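Local coordinates for protein putative oxidoreductase (Bacteroides fragilis NCTC 9343, PDB 3FHL) that probably acts as an NAD(P)-dependent oxidoreductase of the Gfo/Idh/MocA family, with no specific substrate assigned, at residues L132-I137 against I188-M193; H182-A187 against R336-A341. All coordinates share one frame; numbering follows the deposited sequence.

Contact 1 of 2, residues L132-I137 against I188-M193; sequences LTVRDI and IQLFGM
V134 and R135 of helix 129-139 meet Q189 and L190 of helix 180-191 where these two helices lie side by side on the mixed sheet of the C-terminal alpha/beta domain. Between segments 132-137 and 188-193 the backbones come nearest at R135 and L190, with CA atoms 7.9 Å apart, and no hydrogen bond joins the segments, so the interface is one of side-chain packing. L190 carries it with a forked tip. One branch, CD1, lies 4.1 Å from V134 CG1, the two side chains crossing at about a right angle. The other, CD2, sits 3.8 Å from R135 CG and covers one face of the guanidinium, 3.9 Å from R135 NE. R135 can offer both its methylene stem and its flat head to this methyl because its chain bends about the CG-CD bond (chi3 96°), folding the head across toward the second helix. There R135 NH2 stops 4.0 Å from Q189 O, which approaches obliquely; this is too long for a hydrogen bond, though a weak electrostatic attraction to a carbonyl near the helix C terminus is plausible. The contact is therefore graded: apolar and buried at V134, more open around the arginine. L190 also works inward, its CB lying 3.6 Å above the centre of the F191 ring, which in turn packs edge-to-face with Y149 of strand 146-154; the helix ends here, after F191. With T133 and I137 touching Y253 of strand 252-255, both helices rest on strands of one sheet, as expected of the helix layer over the large sheet of a Gfo/Idh/MocA C-terminal domain.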
ATOM      1  N   LEU C 132      15.721 -11.444  -7.140  1.00 26.33           N
ATOM      2  CA  LEU C 132      17.156 -11.462  -7.455  1.00 24.86           C
ATOM      3  C   LEU C 132      17.643 -10.108  -7.961  1.00 25.38           C
ATOM      4  O   LEU C 132      18.749  -9.683  -7.645  1.00 25.41           O
ATOM      5  CB  LEU C 132      17.469 -12.560  -8.489  1.00 26.48           C
ATOM      6  CG  LEU C 132      17.375 -14.008  -7.988  1.00 26.39           C
ATOM      7  CD1 LEU C 132      17.669 -14.976  -9.138  1.00 24.72           C
ATOM      8  CD2 LEU C 132      18.352 -14.271  -6.836  1.00 24.11           C
ATOM      9  N   THR C 133      16.812  -9.431  -8.749  1.00 27.59           N
ATOM     10  CA  THR C 133      17.160  -8.111  -9.232  1.00 25.19           C
ATOM     11  C   THR C 133      17.153  -7.107  -8.089  1.00 26.34           C
ATOM     12  O   THR C 133      18.061  -6.292  -7.987  1.00 25.80           O
ATOM     13  CB  THR C 133      16.216  -7.666 -10.354  1.00 28.68           C
ATOM     14  OG1 THR C 133      16.231  -8.650 -11.400  1.00 29.18           O
ATOM     15  CG2 THR C 133      16.673  -6.346 -10.920  1.00 27.84           C
ATOM     16  N   VAL C 134      16.149  -7.193  -7.214  1.00 26.45           N
ATOM     17  CA  VAL C 134      16.126  -6.360  -5.991  1.00 28.73           C
ATOM     18  C   VAL C 134      17.421  -6.536  -5.179  1.00 29.77           C
ATOM     19  O   VAL C 134      18.057  -5.553  -4.831  1.00 24.50           O
ATOM     20  CB  VAL C 134      14.853  -6.623  -5.114  1.00 28.97           C
ATOM     21  CG1 VAL C 134      15.003  -6.033  -3.681  1.00 28.12           C
ATOM     22  CG2 VAL C 134      13.589  -6.081  -5.811  1.00 29.74           C
ATOM     23  N   ARG C 135      17.834  -7.779  -4.927  1.00 31.68           N
ATOM     24  CA  ARG C 135      19.102  -8.027  -4.208  1.00 29.91           C
ATOM     25  C   ARG C 135      20.295  -7.331  -4.892  1.00 27.68           C
ATOM     26  O   ARG C 135      21.132  -6.715  -4.220  1.00 31.72           O
ATOM     27  CB  ARG C 135      19.373  -9.533  -4.062  1.00 24.61           C
ATOM     28  CG  ARG C 135      18.370 -10.322  -3.226  1.00 31.30           C
ATOM     29  CD  ARG C 135      18.972 -11.677  -2.790  1.00 37.74           C
ATOM     30  NE  ARG C 135      19.545 -11.591  -1.445  1.00 46.51           N
ATOM     31  CZ  ARG C 135      19.316 -12.456  -0.455  1.00 50.79           C
ATOM     32  NH1 ARG C 135      18.555 -13.537  -0.641  1.00 43.39           N
ATOM     33  NH2 ARG C 135      19.876 -12.249   0.730  1.00 51.15           N
ATOM     34  N   ASP C 136      20.337  -7.410  -6.227  1.00 28.62           N
ATOM     35  CA  ASP C 136      21.357  -6.764  -7.054  1.00 30.68           C
ATOM     36  C   ASP C 136      21.402  -5.241  -6.901  1.00 33.82           C
ATOM     37  O   ASP C 136      22.478  -4.668  -6.715  1.00 30.70           O
ATOM     38  CB  ASP C 136      21.144  -7.125  -8.528  1.00 32.86           C
ATOM     39  CG  ASP C 136      22.338  -6.767  -9.406  1.00 38.41           C
ATOM     40  OD1 ASP C 136      23.467  -7.161  -9.056  1.00 39.56           O
ATOM     41  OD2 ASP C 136      22.146  -6.109 -10.458  1.00 34.64           O
ATOM     42  N   ILE C 137      20.230  -4.601  -6.968  1.00 32.98           N
ATOM     43  CA  ILE C 137      20.086  -3.143  -6.805  1.00 27.97           C
ATOM     44  C   ILE C 137      20.586  -2.704  -5.426  1.00 23.74           C
ATOM     45  O   ILE C 137      21.297  -1.711  -5.299  1.00 28.36           O
ATOM     46  CB  ILE C 137      18.602  -2.723  -7.020  1.00 31.81           C
ATOM     47  CG1 ILE C 137      18.297  -2.668  -8.512  1.00 32.11           C
ATOM     48  CG2 ILE C 137      18.279  -1.372  -6.365  1.00 34.03           C
ATOM     49  CD1 ILE C 137      16.980  -3.240  -8.853  1.00 34.35           C
ATOM     50  N   ILE C 188      12.438 -11.123   5.393  1.00 25.55           N
ATOM     51  CA  ILE C 188      13.350 -11.609   6.459  1.00 29.29           C
ATOM     52  C   ILE C 188      14.767 -11.839   5.928  1.00 28.76           C
ATOM     53  O   ILE C 188      15.749 -11.468   6.579  1.00 25.62           O
ATOM     54  CB  ILE C 188      12.820 -12.901   7.131  1.00 28.84           C
ATOM     55  CG1 ILE C 188      11.516 -12.619   7.889  1.00 30.26           C
ATOM     56  CG2 ILE C 188      13.858 -13.506   8.105  1.00 34.48           C
ATOM     57  CD1 ILE C 188      10.770 -13.905   8.261  1.00 35.39           C
ATOM     58  N   GLN C 189      14.877 -12.421   4.732  1.00 29.05           N
ATOM     59  CA  GLN C 189      16.195 -12.595   4.102  1.00 29.56           C
ATOM     60  C   GLN C 189      16.946 -11.274   3.929  1.00 33.14           C
ATOM     61  O   GLN C 189      18.153 -11.191   4.195  1.00 31.01           O
ATOM     62  CB  GLN C 189      16.080 -13.352   2.768  1.00 31.15           C
ATOM     63  CG  GLN C 189      15.837 -14.853   2.949  1.00 32.93           C
ATOM     64  CD  GLN C 189      16.932 -15.531   3.791  1.00 42.06           C
ATOM     65  OE1 GLN C 189      18.101 -15.552   3.400  1.00 41.02           O
ATOM     66  NE2 GLN C 189      16.552 -16.079   4.948  1.00 32.86           N
ATOM     67  N   LEU C 190      16.239 -10.228   3.514  1.00 28.57           N
ATOM     68  CA  LEU C 190      16.901  -8.946   3.303  1.00 27.31           C
ATOM     69  C   LEU C 190      17.157  -8.141   4.567  1.00 28.11           C
ATOM     70  O   LEU C 190      18.180  -7.479   4.658  1.00 32.90           O
ATOM     71  CB  LEU C 190      16.132  -8.081   2.300  1.00 26.66           C
ATOM     72  CG  LEU C 190      15.874  -8.648   0.903  1.00 34.32           C
ATOM     73  CD1 LEU C 190      14.999  -7.690   0.118  1.00 29.41           C
ATOM     74  CD2 LEU C 190      17.167  -8.919   0.149  1.00 33.29           C
ATOM     75  N   PHE C 191      16.236  -8.190   5.533  1.00 28.62           N
ATOM     76  CA  PHE C 191      16.214  -7.172   6.596  1.00 31.90           C
ATOM     77  C   PHE C 191      16.189  -7.729   8.006  1.00 28.50           C
ATOM     78  O   PHE C 191      16.323  -6.973   8.955  1.00 31.00           O
ATOM     79  CB  PHE C 191      15.013  -6.219   6.429  1.00 26.93           C
ATOM     80  CG  PHE C 191      14.915  -5.599   5.069  1.00 31.30           C
ATOM     81  CD1 PHE C 191      15.900  -4.735   4.614  1.00 28.41           C
ATOM     82  CD2 PHE C 191      13.847  -5.897   4.238  1.00 25.45           C
ATOM     83  CE1 PHE C 191      15.826  -4.174   3.340  1.00 31.73           C
ATOM     84  CE2 PHE C 191      13.755  -5.329   2.982  1.00 24.09           C
ATOM     85  CZ  PHE C 191      14.745  -4.469   2.528  1.00 25.72           C
ATOM     86  N   GLY C 192      15.986  -9.036   8.137  1.00 30.21           N
ATOM     87  CA  GLY C 192      15.934  -9.674   9.460  1.00 33.97           C
ATOM     88  C   GLY C 192      14.538  -9.719  10.056  1.00 35.84           C
ATOM     89  O   GLY C 192      13.563  -9.276   9.439  1.00 36.19           O
ATOM     90  N   MET C 193      14.439 -10.270  11.260  1.00 30.27           N
ATOM     91  CA  MET C 193      13.174 -10.344  11.979  1.00 30.85           C
ATOM     92  C   MET C 193      12.770  -8.992  12.587  1.00 31.70           C
ATOM     93  O   MET C 193      13.619  -8.268  13.123  1.00 30.76           O
ATOM     94  CB  MET C 193      13.206 -11.461  13.036  1.00 33.19           C
ATOM     95  CG  MET C 193      13.260 -12.871  12.436  1.00 29.67           C
ATOM     96  SD  MET C 193      11.719 -13.532  11.767  1.00 28.12           S
ATOM     97  CE  MET C 193      10.843 -14.016  13.258  1.00 34.00           C
TER

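Contact 2 of 2, residues H182-A187 against R336-A341; sequences HLIDQA and RIIEAA
Segments 182-187 and 336-341, on helices 180-191 and 328-347, come nearest at I184 and I337, whose CA atoms are 7.5 Å apart, a separation small enough for branched side chains to interlock. Both segments are helical throughout, as intrachain bonds such as A187 N to L183 O and A341 N to I337 O attest, and no hydrogen bond passes between them. I184 alone supplies the contact from its side, its CB directed at the partner helix. Its two branches divide the work. CG2 fits against the branch point of I337, 3.7 Å from both I337 CB and I337 CG2. The longer arm, with CG1 anti to the carbonyl carbon (chi1 -67°), sends CD1 past I337 CG2 to lie 3.7 Å from I338 CG1. I184 is thus set against two consecutive residues of the facing helix, and its side chain slants across each of theirs. I337 starts toward I184, but its CD1 end turns off, so the base of the side chain does the touching; I338 behaves conversely, setting out obliquely and coming closer along its length. All three isoleucines are buried. Below them lies the mixed sheet: L183 reaches strand 146-154, A187 and I337 both touch L218 of strand 213-221, and A341 packs on A199 of strand 194-202, which places this apolar seam between two neighbouring helices that both pack on the strands of the sheet.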
ATOM      1  N   HIS C 182       5.687 -16.411   1.003  1.00 27.55           N
ATOM      2  CA  HIS C 182       6.746 -16.025   0.060  1.00 24.34           C
ATOM      3  C   HIS C 182       7.289 -14.616   0.303  1.00 29.70           C
ATOM      4  O   HIS C 182       8.496 -14.398   0.243  1.00 27.47           O
ATOM      5  CB  HIS C 182       6.269 -16.125  -1.398  1.00 23.93           C
ATOM      6  CG  HIS C 182       5.839 -17.495  -1.812  1.00 36.28           C
ATOM      7  ND1 HIS C 182       6.730 -18.525  -2.019  1.00 33.00           N
ATOM      8  CD2 HIS C 182       4.614 -17.992  -2.105  1.00 38.96           C
ATOM      9  CE1 HIS C 182       6.069 -19.603  -2.396  1.00 38.40           C
ATOM     10  NE2 HIS C 182       4.784 -19.305  -2.459  1.00 38.91           N
ATOM     11  N   LEU C 183       6.397 -13.663   0.573  1.00 28.76           N
ATOM     12  CA  LEU C 183       6.791 -12.258   0.725  1.00 25.36           C
ATOM     13  C   LEU C 183       7.519 -12.018   2.029  1.00 22.68           C
ATOM     14  O   LEU C 183       8.463 -11.233   2.076  1.00 27.77           O
ATOM     15  CB  LEU C 183       5.562 -11.324   0.652  1.00 24.10           C
ATOM     16  CG  LEU C 183       4.713 -11.411  -0.631  1.00 21.91           C
ATOM     17  CD1 LEU C 183       3.689 -10.304  -0.666  1.00 28.45           C
ATOM     18  CD2 LEU C 183       5.588 -11.338  -1.903  1.00 23.67           C
ATOM     19  N   ILE C 184       7.015 -12.632   3.095  1.00 24.81           N
ATOM     20  CA  ILE C 184       7.642 -12.554   4.407  1.00 26.01           C
ATOM     21  C   ILE C 184       9.039 -13.190   4.381  1.00 28.31           C
ATOM     22  O   ILE C 184       9.996 -12.595   4.873  1.00 26.26           O
ATOM     23  CB  ILE C 184       6.777 -13.226   5.501  1.00 29.17           C
ATOM     24  CG1 ILE C 184       5.480 -12.435   5.732  1.00 30.15           C
ATOM     25  CG2 ILE C 184       7.558 -13.275   6.797  1.00 25.45           C
ATOM     26  CD1 ILE C 184       4.341 -13.235   6.346  1.00 24.06           C
ATOM     27  N   ASP C 185       9.148 -14.387   3.798  1.00 25.02           N
ATOM     28  CA  ASP C 185      10.465 -15.033   3.636  1.00 30.27           C
ATOM     29  C   ASP C 185      11.508 -14.119   2.991  1.00 28.77           C
ATOM     30  O   ASP C 185      12.602 -13.927   3.535  1.00 27.54           O
ATOM     31  CB  ASP C 185      10.343 -16.331   2.844  1.00 24.16           C
ATOM     32  CG  ASP C 185      11.689 -17.012   2.638  1.00 39.14           C
ATOM     33  OD1 ASP C 185      12.343 -17.391   3.651  1.00 33.20           O
ATOM     34  OD2 ASP C 185      12.086 -17.160   1.458  1.00 31.54           O
ATOM     35  N   GLN C 186      11.134 -13.517   1.865  1.00 26.68           N
ATOM     36  CA  GLN C 186      11.972 -12.540   1.180  1.00 27.24           C
ATOM     37  C   GLN C 186      12.342 -11.367   2.066  1.00 30.19           C
ATOM     38  O   GLN C 186      13.506 -10.963   2.081  1.00 27.77           O
ATOM     39  CB  GLN C 186      11.275 -12.026  -0.083  1.00 25.43           C
ATOM     40  CG  GLN C 186      11.201 -13.032  -1.256  1.00 21.74           C
ATOM     41  CD  GLN C 186      10.371 -12.492  -2.415  1.00 29.65           C
ATOM     42  OE1 GLN C 186       9.656 -11.506  -2.256  1.00 27.26           O
ATOM     43  NE2 GLN C 186      10.461 -13.136  -3.585  1.00 24.60           N
ATOM     44  N   ALA C 187      11.372 -10.821   2.816  1.00 29.73           N
ATOM     45  CA  ALA C 187      11.657  -9.641   3.648  1.00 26.53           C
ATOM     46  C   ALA C 187      12.626  -9.959   4.775  1.00 26.91           C
ATOM     47  O   ALA C 187      13.525  -9.161   5.063  1.00 28.02           O
ATOM     48  CB  ALA C 187      10.364  -9.015   4.210  1.00 23.47           C
ATOM     49  N   ARG C 336       6.076 -17.856  12.271  1.00 33.87           N
ATOM     50  CA  ARG C 336       5.941 -17.003  13.436  1.00 32.87           C
ATOM     51  C   ARG C 336       5.364 -15.635  13.043  1.00 37.66           C
ATOM     52  O   ARG C 336       4.436 -15.140  13.696  1.00 31.47           O
ATOM     53  CB  ARG C 336       7.290 -16.814  14.128  1.00 36.31           C
ATOM     54  CG  ARG C 336       7.230 -15.969  15.391  1.00 42.19           C
ATOM     55  CD  ARG C 336       8.555 -16.029  16.128  1.00 54.25           C
ATOM     56  NE  ARG C 336       8.581 -15.202  17.331  1.00 60.79           N
ATOM     57  CZ  ARG C 336       9.685 -14.651  17.831  1.00 64.81           C
ATOM     58  NH1 ARG C 336      10.854 -14.827  17.221  1.00 66.54           N
ATOM     59  NH2 ARG C 336       9.621 -13.913  18.931  1.00 69.57           N
ATOM     60  N   ILE C 337       5.915 -15.044  11.978  1.00 32.83           N
ATOM     61  CA  ILE C 337       5.392 -13.791  11.417  1.00 32.78           C
ATOM     62  C   ILE C 337       3.939 -13.919  10.935  1.00 34.06           C
ATOM     63  O   ILE C 337       3.116 -13.047  11.231  1.00 32.42           O
ATOM     64  CB  ILE C 337       6.307 -13.228  10.291  1.00 32.23           C
ATOM     65  CG1 ILE C 337       7.746 -13.072  10.787  1.00 32.62           C
ATOM     66  CG2 ILE C 337       5.784 -11.876   9.759  1.00 30.32           C
ATOM     67  CD1 ILE C 337       7.889 -12.164  11.971  1.00 41.98           C
ATOM     68  N   ILE C 338       3.624 -15.003  10.227  1.00 29.77           N
ATOM     69  CA  ILE C 338       2.256 -15.267   9.763  1.00 32.07           C
ATOM     70  C   ILE C 338       1.272 -15.354  10.944  1.00 34.40           C
ATOM     71  O   ILE C 338       0.199 -14.760  10.913  1.00 31.45           O
ATOM     72  CB  ILE C 338       2.177 -16.550   8.923  1.00 27.54           C
ATOM     73  CG1 ILE C 338       2.838 -16.342   7.555  1.00 33.28           C
ATOM     74  CG2 ILE C 338       0.723 -16.998   8.735  1.00 28.66           C
ATOM     75  CD1 ILE C 338       2.877 -17.601   6.681  1.00 34.71           C
ATOM     76  N   GLU C 339       1.664 -16.074  11.992  1.00 34.81           N
ATOM     77  CA  GLU C 339       0.834 -16.201  13.179  1.00 36.43           C
ATOM     78  C   GLU C 339       0.657 -14.855  13.871  1.00 32.60           C
ATOM     79  O   GLU C 339      -0.434 -14.549  14.336  1.00 35.02           O
ATOM     80  CB  GLU C 339       1.400 -17.266  14.127  1.00 33.72           C
ATOM     81  CG  GLU C 339       1.170 -18.697  13.603  1.00 40.15           C
ATOM     82  CD  GLU C 339       1.851 -19.776  14.447  1.00 47.89           C
ATOM     83  OE1 GLU C 339       2.646 -19.442  15.359  1.00 51.13           O
ATOM     84  OE2 GLU C 339       1.591 -20.969  14.188  1.00 52.43           O
ATOM     85  N   ALA C 340       1.719 -14.048  13.905  1.00 29.72           N
ATOM     86  CA  ALA C 340       1.638 -12.691  14.461  1.00 31.92           C
ATOM     87  C   ALA C 340       0.718 -11.778  13.654  1.00 31.76           C
ATOM     88  O   ALA C 340       0.012 -10.954  14.225  1.00 33.03           O
ATOM     89  CB  ALA C 340       3.000 -12.080  14.592  1.00 26.59           C
ATOM     90  N   ALA C 341       0.727 -11.943  12.334  1.00 34.71           N
ATOM     91  CA  ALA C 341      -0.161 -11.210  11.434  1.00 32.04           C
ATOM     92  C   ALA C 341      -1.634 -11.572  11.673  1.00 33.97           C
ATOM     93  O   ALA C 341      -2.495 -10.686  11.768  1.00 35.21           O
ATOM     94  CB  ALA C 341       0.240 -11.457   9.969  1.00 31.28           C
TER

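From the N terminus, helix 129-139 comes first; strand 146-154 and a partly unmodelled stretch lead to helix 180-191, whose last turn closes a loop of 50 intervening residues in contact 1. The first half of that helix opens the longer loop of contact 2, which runs through most of the domain's strands before helix 328-347 closes it 148 residues on. Because 182-187 precedes 188-193, the two loops cross. Helix 180-191 is shared and stands between the other two, tying three helices into one layer on the mixed sheet. The contacts also touch directly, M193 CE lying 3.7 Å from I337 CD1.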